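Long-range contact in Azi13 (Streptomyces sahachiroi, PDB 5HMB), which probably acts as a hotdog-fold thioesterase of the PaaI family in azinomycin biosynthesis, hydrolysing thioesters of naphthoate-type acyl groups: residues G92-T97 and V112-A117. Residues are numbered along the deposited sequence; the frame is centred on the assembly and turned at random.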
loop_
_atom_site.group_PDB
_atom_site.type_symbol
_atom_site.label_atom_id
_atom_site.label_comp_id
_atom_site.label_asym_id
_atom_site.label_seq_id
_atom_site.Cartn_x
_atom_site.Cartn_y
_atom_site.Cartn_z
ATOM N N GLY A 92 7.593 -26.871 2.843
ATOM C CA GLY A 92 7.517 -27.477 1.530
ATOM C C GLY A 92 7.371 -26.497 0.385
ATOM O O GLY A 92 7.951 -25.407 0.421
ATOM N N ARG A 93 6.599 -26.884 -0.632
ATOM C CA ARG A 93 6.562 -26.182 -1.910
ATOM C C ARG A 93 5.486 -25.102 -1.945
ATOM O O ARG A 93 4.295 -25.385 -1.783
ATOM C CB ARG A 93 6.315 -27.157 -3.057
ATOM C CG ARG A 93 5.969 -26.439 -4.353
ATOM C CD ARG A 93 5.413 -27.371 -5.410
ATOM N NE ARG A 93 6.459 -28.167 -6.045
ATOM C CZ ARG A 93 6.278 -28.878 -7.154
ATOM N NH1 ARG A 93 5.091 -28.885 -7.754
ATOM N NH2 ARG A 93 7.283 -29.577 -7.670
ATOM N N LEU A 94 5.907 -23.875 -2.222
ATOM C CA LEU A 94 5.008 -22.740 -2.350
ATOM C C LEU A 94 4.629 -22.537 -3.816
ATOM O O LEU A 94 5.435 -22.776 -4.718
ATOM C CB LEU A 94 5.679 -21.488 -1.772
ATOM C CG LEU A 94 6.304 -21.744 -0.400
ATOM C CD1 LEU A 94 7.034 -20.515 0.116
ATOM C CD2 LEU A 94 5.229 -22.215 0.589
ATOM N N THR A 95 3.384 -22.116 -4.048
ATOM C CA THR A 95 2.870 -21.824 -5.383
ATOM C C THR A 95 2.403 -20.375 -5.436
ATOM O O THR A 95 1.495 -19.990 -4.690
ATOM C CB THR A 95 1.702 -22.748 -5.738
ATOM O OG1 THR A 95 2.119 -24.112 -5.644
ATOM C CG2 THR A 95 1.222 -22.464 -7.150
ATOM N N SER A 96 2.989 -19.582 -6.336
ATOM C CA SER A 96 2.636 -18.170 -6.481
ATOM C C SER A 96 1.900 -17.932 -7.788
ATOM O O SER A 96 2.424 -18.234 -8.870
ATOM C CB SER A 96 3.875 -17.287 -6.405
ATOM O OG SER A 96 4.508 -17.478 -5.154
ATOM N N THR A 97 0.712 -17.344 -7.693
ATOM C CA THR A 97 -0.158 -17.146 -8.847
ATOM C C THR A 97 -0.484 -15.670 -8.992
ATOM O O THR A 97 -1.032 -15.058 -8.067
ATOM C CB THR A 97 -1.434 -17.964 -8.692
ATOM O OG1 THR A 97 -1.071 -19.342 -8.560
ATOM C CG2 THR A 97 -2.341 -17.773 -9.886
ATOM N N VAL A 112 -0.869 -11.171 -6.707
ATOM C CA VAL A 112 -0.114 -12.411 -6.614
ATOM C C VAL A 112 -0.378 -13.021 -5.248
ATOM O O VAL A 112 -0.113 -12.383 -4.218
ATOM C CB VAL A 112 1.389 -12.182 -6.823
ATOM C CG1 VAL A 112 2.125 -13.488 -6.794
ATOM C CG2 VAL A 112 1.638 -11.449 -8.125
ATOM N N GLU A 113 -0.891 -14.247 -5.233
ATOM C CA GLU A 113 -1.062 -15.004 -3.993
ATOM C C GLU A 113 -0.037 -16.127 -3.928
ATOM O O GLU A 113 0.171 -16.851 -4.910
ATOM C CB GLU A 113 -2.471 -15.589 -3.869
ATOM C CG GLU A 113 -3.577 -14.552 -3.863
ATOM C CD GLU A 113 -4.941 -15.176 -3.713
ATOM O OE1 GLU A 113 -5.000 -16.413 -3.565
ATOM O OE2 GLU A 113 -5.945 -14.434 -3.755
ATOM N N THR A 114 0.615 -16.256 -2.780
ATOM C CA THR A 114 1.553 -17.333 -2.515
ATOM C C THR A 114 0.918 -18.266 -1.492
ATOM O O THR A 114 0.635 -17.837 -0.365
ATOM C CB THR A 114 2.868 -16.782 -1.974
ATOM O OG1 THR A 114 3.509 -15.978 -2.970
ATOM C CG2 THR A 114 3.787 -17.911 -1.561
ATOM N N VAL A 115 0.708 -19.536 -1.873
ATOM C CA VAL A 115 0.048 -20.517 -1.007
ATOM C C VAL A 115 0.953 -21.725 -0.766
ATOM O O VAL A 115 1.863 -22.028 -1.547
ATOM C CB VAL A 115 -1.301 -20.991 -1.587
ATOM C CG1 VAL A 115 -2.220 -19.815 -1.857
ATOM C CG2 VAL A 115 -1.071 -21.775 -2.861
ATOM N N ASP A 116 0.667 -22.450 0.315
ATOM C CA ASP A 116 1.360 -23.707 0.558
ATOM C C ASP A 116 0.574 -24.873 -0.043
ATOM O O ASP A 116 -0.438 -24.690 -0.728
ATOM C CB ASP A 116 1.638 -23.915 2.053
ATOM C CG ASP A 116 0.369 -24.047 2.914
ATOM O OD1 ASP A 116 -0.748 -24.326 2.415
ATOM O OD2 ASP A 116 0.520 -23.877 4.140
ATOM N N ALA A 117 1.064 -26.091 0.207
ATOM C CA ALA A 117 0.438 -27.291 -0.350
ATOM C C ALA A 117 -1.033 -27.421 0.045
ATOM O O ALA A 117 -1.845 -27.946 -0.729
ATOM C CB ALA A 117 1.206 -28.535 0.102
#
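Ser96 OG and Thr114 OG1 both stand anti to their own carbonyl carbon, beside the backbone N (chi1 -60° and -65°). From facing positions on two antiparallel strands, the hydroxyls meet in a hydrogen bond of 2.8 Å between Ser96 OG and Thr114 OG1. Either may be the donor. The two residues form a non-hydrogen-bonded pair, and their CA atoms lie 4.2 Å apart. Both are buried, and Ser96 OG has a second partner in Trp34 NE1. Thr114 CG2, anti to the backbone N, lies 4.1 Å from Leu94 CB. An alanine in place of Thr114 would probably leave Ser96 OG without its mate across the strands and open a gap beside Leu94 CB.

Hydrogen-bonded pairs flank this one. Thr95 N donates to Val115 O at 2.9 Å, and Val115 N donates back to Thr95 O. Thr97 and Glu113 exchange a similar pair of backbone bonds. Thr95, Thr97, Glu113 and Val115 share the other face of the sheet. There Val115 CG2 lies 3.6 Å from Thr95 O and also touches Thr95 CB. On the helix side, Val112 CG1 lies 3.7 Å from Thr97 O. Beyond Val115 the ladder ends. The end of the Asp116 side chain leads away, and Asp116 OD2 forms a salt bridge with Arg120 NE.

The contact joins two neighbouring strands of the antiparallel hotdog sheet. Strand 29-35 pairs with 93-97 on its other edge, and strand 121-133 pairs with 112-115 on its other edge. On the inner face, helix 49-68 packs against Ser96 through Val55 and Val59, and against Val112 through Val56 and Ala60.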